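Side-chain contacts in haloalkane dehalogenase (Mycobacterium rhodesiae, PDB 4MJ3), which catalyses the hydrolytic cleavage of carbon-halogen bonds in haloalkanes, yielding an alcohol and a halide ion: residues Asp94-Tyr98 and Gln99-Asp103; Glu159-Leu162 and Ala163-Lys166; Gln178-Asn181 and Gly182-Ser186. All coordinates share one frame; numbering follows the deposited sequence.

Contact 1. Residues Asp94-Tyr98 and Gln99-Asp103; sequences DDYTY and QAHVD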
loop_
_atom_site.group_PDB
_atom_site.type_symbol
_atom_site.label_atom_id
_atom_site.label_comp_id
_atom_site.label_asym_id
_atom_site.label_seq_id
_atom_site.Cartn_x
_atom_site.Cartn_y
_atom_site.Cartn_z
ATOM N N ASP A 94 -2.790 -16.416 -11.543
ATOM C CA ASP A 94 -1.519 -16.392 -12.254
ATOM C C ASP A 94 -1.224 -15.070 -12.957
ATOM O O ASP A 94 -0.094 -14.851 -13.363
ATOM C CB ASP A 94 -1.475 -17.538 -13.268
ATOM C CG ASP A 94 -1.514 -18.885 -12.608
ATOM O OD1 ASP A 94 -0.926 -19.037 -11.511
ATOM O OD2 ASP A 94 -2.142 -19.788 -13.181
ATOM N N ASP A 95 -2.225 -14.196 -13.096
ATOM C CA ASP A 95 -2.047 -12.862 -13.673
ATOM C C ASP A 95 -1.323 -11.940 -12.667
ATOM O O ASP A 95 -0.834 -10.879 -13.050
ATOM C CB ASP A 95 -3.399 -12.185 -14.023
ATOM C CG ASP A 95 -4.212 -12.911 -15.141
ATOM O OD1 ASP A 95 -3.595 -13.431 -16.084
ATOM O OD2 ASP A 95 -5.475 -12.915 -15.049
ATOM N N TYR A 96 -1.325 -12.306 -11.388
ATOM C CA TYR A 96 -0.763 -11.443 -10.360
ATOM C C TYR A 96 0.599 -11.978 -9.949
ATOM O O TYR A 96 0.734 -13.137 -9.488
ATOM C CB TYR A 96 -1.670 -11.365 -9.139
ATOM C CG TYR A 96 -3.046 -10.819 -9.414
ATOM C CD1 TYR A 96 -4.070 -11.666 -9.822
ATOM C CD2 TYR A 96 -3.321 -9.475 -9.284
ATOM C CE1 TYR A 96 -5.350 -11.181 -10.072
ATOM C CE2 TYR A 96 -4.604 -8.973 -9.513
ATOM C CZ TYR A 96 -5.604 -9.832 -9.912
ATOM O OH TYR A 96 -6.873 -9.391 -10.130
ATOM N N THR A 97 1.610 -11.134 -10.114
ATOM C CA THR A 97 2.975 -11.426 -9.661
ATOM C C THR A 97 3.540 -10.152 -9.070
ATOM O O THR A 97 2.996 -9.055 -9.262
ATOM C CB THR A 97 3.915 -11.858 -10.804
ATOM O OG1 THR A 97 4.135 -10.758 -11.693
ATOM C CG2 THR A 97 3.371 -13.060 -11.588
ATOM N N TYR A 98 4.618 -10.293 -8.307
ATOM C CA TYR A 98 5.264 -9.131 -7.687
ATOM C C TYR A 98 5.705 -8.170 -8.798
ATOM O O TYR A 98 5.396 -6.960 -8.765
ATOM C CB TYR A 98 6.433 -9.609 -6.845
ATOM C CG TYR A 98 6.913 -8.728 -5.706
ATOM C CD1 TYR A 98 7.022 -7.344 -5.829
ATOM C CD2 TYR A 98 7.261 -9.306 -4.490
ATOM C CE1 TYR A 98 7.507 -6.574 -4.779
ATOM C CE2 TYR A 98 7.744 -8.540 -3.451
ATOM C CZ TYR A 98 7.864 -7.182 -3.600
ATOM O OH TYR A 98 8.373 -6.434 -2.531
ATOM N N GLN A 99 6.327 -8.733 -9.840
ATOM C CA GLN A 99 6.777 -7.946 -10.998
ATOM C C GLN A 99 5.629 -7.194 -11.663
ATOM O O GLN A 99 5.767 -6.009 -11.975
ATOM C CB GLN A 99 7.442 -8.835 -12.051
ATOM C CG GLN A 99 8.046 -8.075 -13.223
ATOM C CD GLN A 99 9.208 -7.209 -12.803
ATOM O OE1 GLN A 99 10.229 -7.717 -12.329
ATOM N NE2 GLN A 99 9.048 -5.893 -12.919
ATOM N N ALA A 100 4.489 -7.866 -11.844
ATOM C CA ALA A 100 3.366 -7.253 -12.517
ATOM C C ALA A 100 2.840 -6.061 -11.717
ATOM O O ALA A 100 2.508 -5.011 -12.310
ATOM C CB ALA A 100 2.258 -8.272 -12.761
ATOM N N HIS A 101 2.743 -6.217 -10.395
ATOM C CA HIS A 101 2.245 -5.131 -9.542
ATOM C C HIS A 101 3.177 -3.925 -9.574
ATOM O O HIS A 101 2.721 -2.774 -9.617
ATOM C CB HIS A 101 2.055 -5.601 -8.097
ATOM C CG HIS A 101 0.753 -6.299 -7.858
ATOM N ND1 HIS A 101 -0.461 -5.660 -7.962
ATOM C CD2 HIS A 101 0.478 -7.573 -7.511
ATOM C CE1 HIS A 101 -1.428 -6.505 -7.658
ATOM N NE2 HIS A 101 -0.884 -7.675 -7.387
ATOM N N VAL A 102 4.468 -4.201 -9.544
ATOM C CA VAL A 102 5.489 -3.167 -9.648
ATOM C C VAL A 102 5.334 -2.425 -10.971
ATOM O O VAL A 102 5.334 -1.184 -10.990
ATOM C CB VAL A 102 6.891 -3.778 -9.475
ATOM C CG1 VAL A 102 7.992 -2.837 -9.957
ATOM C CG2 VAL A 102 7.102 -4.157 -8.015
ATOM N N ASP A 103 5.198 -3.168 -12.070
ATOM C CA ASP A 103 5.089 -2.545 -13.393
ATOM C C ASP A 103 3.778 -1.753 -13.534
ATOM O O ASP A 103 3.749 -0.635 -14.103
ATOM C CB ASP A 103 5.219 -3.581 -14.515
ATOM C CG ASP A 103 6.642 -4.148 -14.639
ATOM O OD1 ASP A 103 7.592 -3.512 -14.135
ATOM O OD2 ASP A 103 6.792 -5.253 -15.192
#
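Thr97 OG1 accepts the backbone N-H of Ala100 at 2.9 Å, closing the first turn of helix 98-112. With chi1 at 67°, the hydroxyl stands between the residue's own N and carbonyl carbon, and it also lies against Ala100 CB. The carbonyl of the same threonine takes up His101 N, so side chain and backbone of one residue each receive an amide of the opening turn.

His101 can be followed outward from this bond. Its CB lies near the carbonyl oxygens of Thr97 and Tyr98; CG and CD2 follow along Thr97 O, CD2 the closer at 3.4 Å. Farther out, NE2 and CE1 both meet CD2 of Tyr96, NE2 the nearer at 3.6 Å. The imidazole arrives at the edge of the phenol ring; the planes are inclined by 30° and the rings are heavily offset, with centroids 5.7 Å apart. Phe212 stacks on the imidazole, while Tyr96 OH bonds to Pro90 O.

One residue along, Val102 CG2 sits at the edge of the Tyr98 ring, 3.9 Å from CD1. That ring meets Trp124 edge-to-face, and its hydroxyl reaches Leu127 O on helix 124-135. With its threonine hydroxyl taking the amide three residues on, the arrangement is a classic helix N-cap, here starting a helix of the alpha/beta-hydrolase fold.

Contact 2. Residues Glu159-Leu162 and Ala163-Lys166; sequences EAFL and AWQK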
loop_
_atom_site.group_PDB
_atom_site.type_symbol
_atom_site.label_atom_id
_atom_site.label_comp_id
_atom_site.label_asym_id
_atom_site.label_seq_id
_atom_site.Cartn_x
_atom_site.Cartn_y
_atom_site.Cartn_z
ATOM N N GLU A 159 6.152 -16.079 12.410
ATOM C CA GLU A 159 4.952 -16.909 12.570
ATOM C C GLU A 159 3.670 -16.139 12.330
ATOM O O GLU A 159 2.683 -16.705 11.850
ATOM C CB GLU A 159 4.932 -17.578 13.955
ATOM C CG GLU A 159 5.937 -18.711 14.121
ATOM C CD GLU A 159 5.926 -19.730 12.986
ATOM O OE1 GLU A 159 4.832 -20.180 12.568
ATOM O OE2 GLU A 159 7.027 -20.086 12.512
ATOM N N ALA A 160 3.668 -14.847 12.649
ATOM C CA ALA A 160 2.449 -14.049 12.486
ATOM C C ALA A 160 2.078 -13.938 11.006
ATOM O O ALA A 160 0.923 -14.151 10.624
ATOM C CB ALA A 160 2.639 -12.688 13.095
ATOM N N PHE A 161 3.067 -13.651 10.160
ATOM C CA PHE A 161 2.796 -13.666 8.729
ATOM C C PHE A 161 2.322 -15.034 8.250
ATOM O O PHE A 161 1.348 -15.130 7.494
ATOM C CB PHE A 161 3.995 -13.242 7.879
ATOM C CG PHE A 161 3.724 -13.436 6.422
ATOM C CD1 PHE A 161 2.917 -12.543 5.734
ATOM C CD2 PHE A 161 4.165 -14.572 5.767
ATOM C CE1 PHE A 161 2.584 -12.763 4.405
ATOM C CE2 PHE A 161 3.837 -14.788 4.426
ATOM C CZ PHE A 161 3.056 -13.883 3.759
ATOM N N LEU A 162 2.988 -16.117 8.673
ATOM C CA LEU A 162 2.583 -17.448 8.215
ATOM C C LEU A 162 1.146 -17.822 8.594
ATOM O O LEU A 162 0.431 -18.494 7.832
ATOM C CB LEU A 162 3.566 -18.522 8.715
ATOM C CG LEU A 162 4.970 -18.402 8.098
ATOM C CD1 LEU A 162 5.921 -19.379 8.764
ATOM C CD2 LEU A 162 4.926 -18.647 6.593
ATOM N N ALA A 163 0.700 -17.376 9.760
ATOM C CA ALA A 163 -0.679 -17.648 10.194
ATOM C C ALA A 163 -1.672 -16.911 9.296
ATOM O O ALA A 163 -2.710 -17.462 8.897
ATOM C CB ALA A 163 -0.861 -17.220 11.636
ATOM N N TRP A 164 -1.348 -15.667 8.974
ATOM C CA TRP A 164 -2.161 -14.885 8.024
ATOM C C TRP A 164 -2.158 -15.570 6.655
ATOM O O TRP A 164 -3.215 -15.781 6.041
ATOM C CB TRP A 164 -1.694 -13.420 7.926
ATOM C CG TRP A 164 -1.998 -12.817 6.586
ATOM C CD1 TRP A 164 -1.086 -12.498 5.619
ATOM C CD2 TRP A 164 -3.281 -12.608 6.004
ATOM N NE1 TRP A 164 -1.721 -12.015 4.512
ATOM C CE2 TRP A 164 -3.073 -12.101 4.710
ATOM C CE3 TRP A 164 -4.608 -12.757 6.466
ATOM C CZ2 TRP A 164 -4.127 -11.781 3.859
ATOM C CZ3 TRP A 164 -5.642 -12.438 5.618
ATOM C CH2 TRP A 164 -5.401 -11.947 4.339
ATOM N N GLN A 165 -0.977 -15.954 6.178
ATOM C CA GLN A 165 -0.882 -16.576 4.866
ATOM C C GLN A 165 -1.778 -17.815 4.773
ATOM O O GLN A 165 -2.568 -17.970 3.822
ATOM C CB GLN A 165 0.578 -16.940 4.543
ATOM C CG GLN A 165 0.767 -17.364 3.099
ATOM C CD GLN A 165 2.154 -17.907 2.844
ATOM O OE1 GLN A 165 2.576 -18.871 3.490
ATOM N NE2 GLN A 165 2.865 -17.307 1.903
ATOM N N LYS A 166 -1.668 -18.703 5.749
ATOM C CA LYS A 166 -2.486 -19.918 5.802
ATOM C C LYS A 166 -3.988 -19.603 5.809
ATOM O O LYS A 166 -4.758 -20.170 5.023
ATOM C CB LYS A 166 -2.081 -20.763 7.017
ATOM C CG LYS A 166 -2.766 -22.115 7.115
ATOM C CD LYS A 166 -2.252 -22.850 8.342
ATOM C CE LYS A 166 -2.815 -24.240 8.473
ATOM N NZ LYS A 166 -4.153 -24.167 9.104
HETATM O O HOH W 1 1.580 -20.175 5.723
#
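Phe161 meets two residues of the following turn, Trp164 and Gln165, in the i to i+3 and i to i+4 spacing of an alpha-helix. This helix, 159-170, lies in the helical region between strands 140-145 and 242-244, probably the cap of this alpha/beta-hydrolase. The backbone ladder is regular: the amides of Ala163, Trp164, Gln165 and Lys166 each bond to the carbonyl four residues back, the shortest being Gln165 N to Phe161 O at 2.8 Å.

The aromatic contact is made by CD1 and CE1 of Phe161, which reach the pyrrole side of Trp164 at CD1; the CE1 to CD1 separation is 3.9 Å. CE1 comes to the edge of the indole, and the planes of the phenyl and the five-membered ring stand at 68°. Trp164 also packs on Glu55 and Pro213, and Phe161 on Val216.

The amide of Gln165 meets the phenyl at CE2 and CZ. The extended chain, its CG anti to the backbone N (chi1 -170°), carries NE2 to the ring edge, 3.7 Å from Phe161 CE2, with amide and ring planes 65° apart. NE2 itself bonds to Pro213 O. Leu162 runs alongside Gln165, bringing CD2 to within 3.9 Å of OE1.

A water bridges the same amide to the backbone, donating to Gln165 OE1 at 2.8 Å and to Leu162 O at 2.9 Å, the carbonyl that also accepts Lys166 N.

Contact 3. Residues Gln178-Asn181 and Gly182-Ser186; sequences QIVN and GGSLS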
loop_
_atom_site.group_PDB
_atom_site.type_symbol
_atom_site.label_atom_id
_atom_site.label_comp_id
_atom_site.label_asym_id
_atom_site.label_seq_id
_atom_site.Cartn_x
_atom_site.Cartn_y
_atom_site.Cartn_z
ATOM N N GLN A 178 -13.769 -7.955 7.104
ATOM C CA GLN A 178 -13.455 -8.581 8.382
ATOM C C GLN A 178 -11.959 -8.841 8.557
ATOM O O GLN A 178 -11.464 -8.881 9.695
ATOM C CB GLN A 178 -14.276 -9.846 8.617
ATOM C CG GLN A 178 -15.712 -9.570 9.037
ATOM C CD GLN A 178 -15.848 -8.960 10.433
ATOM O OE1 GLN A 178 -14.886 -8.904 11.210
ATOM N NE2 GLN A 178 -17.059 -8.496 10.761
ATOM N N ILE A 179 -11.223 -9.022 7.451
ATOM C CA ILE A 179 -9.763 -9.144 7.541
ATOM C C ILE A 179 -9.171 -7.837 8.018
ATOM O O ILE A 179 -8.276 -7.824 8.871
ATOM C CB ILE A 179 -9.144 -9.615 6.201
ATOM C CG1 ILE A 179 -9.472 -11.081 5.969
ATOM C CG2 ILE A 179 -7.628 -9.372 6.152
ATOM C CD1 ILE A 179 -9.307 -11.525 4.521
ATOM N N VAL A 180 -9.641 -6.713 7.471
ATOM C CA VAL A 180 -9.140 -5.414 7.912
ATOM C C VAL A 180 -9.494 -5.188 9.376
ATOM O O VAL A 180 -8.652 -4.762 10.165
ATOM C CB VAL A 180 -9.669 -4.249 7.034
ATOM C CG1 VAL A 180 -9.157 -2.906 7.538
ATOM C CG2 VAL A 180 -9.226 -4.433 5.583
ATOM N N ASN A 181 -10.727 -5.505 9.761
ATOM C CA ASN A 181 -11.103 -5.469 11.177
ATOM C C ASN A 181 -10.202 -6.336 12.053
ATOM O O ASN A 181 -9.805 -5.940 13.161
ATOM C CB ASN A 181 -12.557 -5.888 11.361
ATOM C CG ASN A 181 -13.047 -5.696 12.781
ATOM O OD1 ASN A 181 -12.865 -4.634 13.378
ATOM N ND2 ASN A 181 -13.643 -6.729 13.340
ATOM N N GLY A 182 -9.846 -7.502 11.530
ATOM C CA GLY A 182 -8.959 -8.430 12.211
ATOM C C GLY A 182 -7.618 -7.828 12.547
ATOM O O GLY A 182 -7.043 -8.148 13.587
ATOM N N GLY A 183 -7.132 -6.929 11.679
ATOM C CA GLY A 183 -5.840 -6.304 11.846
ATOM C C GLY A 183 -5.882 -4.894 12.387
ATOM O O GLY A 183 -4.899 -4.143 12.237
ATOM N N SER A 184 -7.026 -4.518 12.982
ATOM C CA SER A 184 -7.216 -3.207 13.597
ATOM C C SER A 184 -7.550 -3.412 15.083
ATOM O O SER A 184 -8.218 -4.409 15.445
ATOM C CB SER A 184 -8.359 -2.457 12.906
ATOM O OG SER A 184 -8.157 -2.296 11.507
ATOM N N LEU A 185 -7.084 -2.511 15.944
ATOM C CA LEU A 185 -7.499 -2.524 17.359
ATOM C C LEU A 185 -8.891 -1.949 17.557
ATOM O O LEU A 185 -9.619 -2.378 18.452
ATOM C CB LEU A 185 -6.533 -1.734 18.223
ATOM C CG LEU A 185 -5.096 -2.203 18.258
ATOM C CD1 LEU A 185 -4.314 -1.405 19.298
ATOM C CD2 LEU A 185 -5.000 -3.695 18.550
ATOM N N SER A 186 -9.281 -0.995 16.724
ATOM C CA SER A 186 -10.612 -0.435 16.838
ATOM C C SER A 186 -11.627 -1.426 16.253
ATOM O O SER A 186 -11.276 -2.282 15.458
ATOM C CB SER A 186 -10.679 0.947 16.173
ATOM O OG SER A 186 -10.337 0.899 14.841
#
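Ser184 turns its side chain back toward the last turn of helix 176-182, and its hydroxyl donates to Val180 O at 2.9 Å. The oxygen lies beside the serine's own backbone N, chi1 -57°, and approaches from above the carbonyl plane of Val180, 42° out of it. The valine side chain leaves the helix in much the same direction as that of Ser184, CG1 lying 4.1 Å from OG, and it packs on Leu188 and on Tyr196 of helix 190-197. CB of Ser184 lies near the carbonyl oxygens of Val180 and Asn181.

Backbone bonds change over the same turn. Gly182 N still bonds to Gln178 O, whereas Gly183 N is shared by two weak bonds, to Ile179 O at 3.2 Å and to Val180 O at 3.0 Å. Gly183 is the first residue to leave helical backbone angles. Ser184 N then bonds to Asn181 O at 3.1 Å, again from above the carbonyl plane. Such a change from four-residue to three-residue spacing is a tightening of the last turn at a helix C-terminus, here where the chain departs for helix 190-197 of this alpha/beta-hydrolase.

Asn181 leaves the helix roughly at right angles to Val180. CG is anti to the backbone N (chi1 -173°), which sets ND2 beside the Gln178 side chain, where it donates to OE1 at 3.3 Å. The other branch, OD1, accepts Leu188 N across the loop and lies 3.5 Å from Ser186 O. Ser186 OG in turn bonds to Asp285 OD1 on helix 282-300.

The three contacts follow in series along the chain, all within the alpha/beta-hydrolase fold. Contact 1 opens helix 98-112, which immediately precedes strand 117-121 of the mixed sheet. Contacts 2 and 3 come after strand 140-145, on the successive helices 159-170 and 176-182, part of the helical region inserted before strand 242-244, probably the cap that covers the active site in this family. Their centres are about 15 Å apart and they touch, Trp164 CZ3 packing on Ile179 CG2 at 3.7 Å, so the two form one packed unit. Contact 1 belongs instead to a helix leading into the central sheet, its centre about 21 Å from that of contact 2 and about 26 Å from that of contact 3.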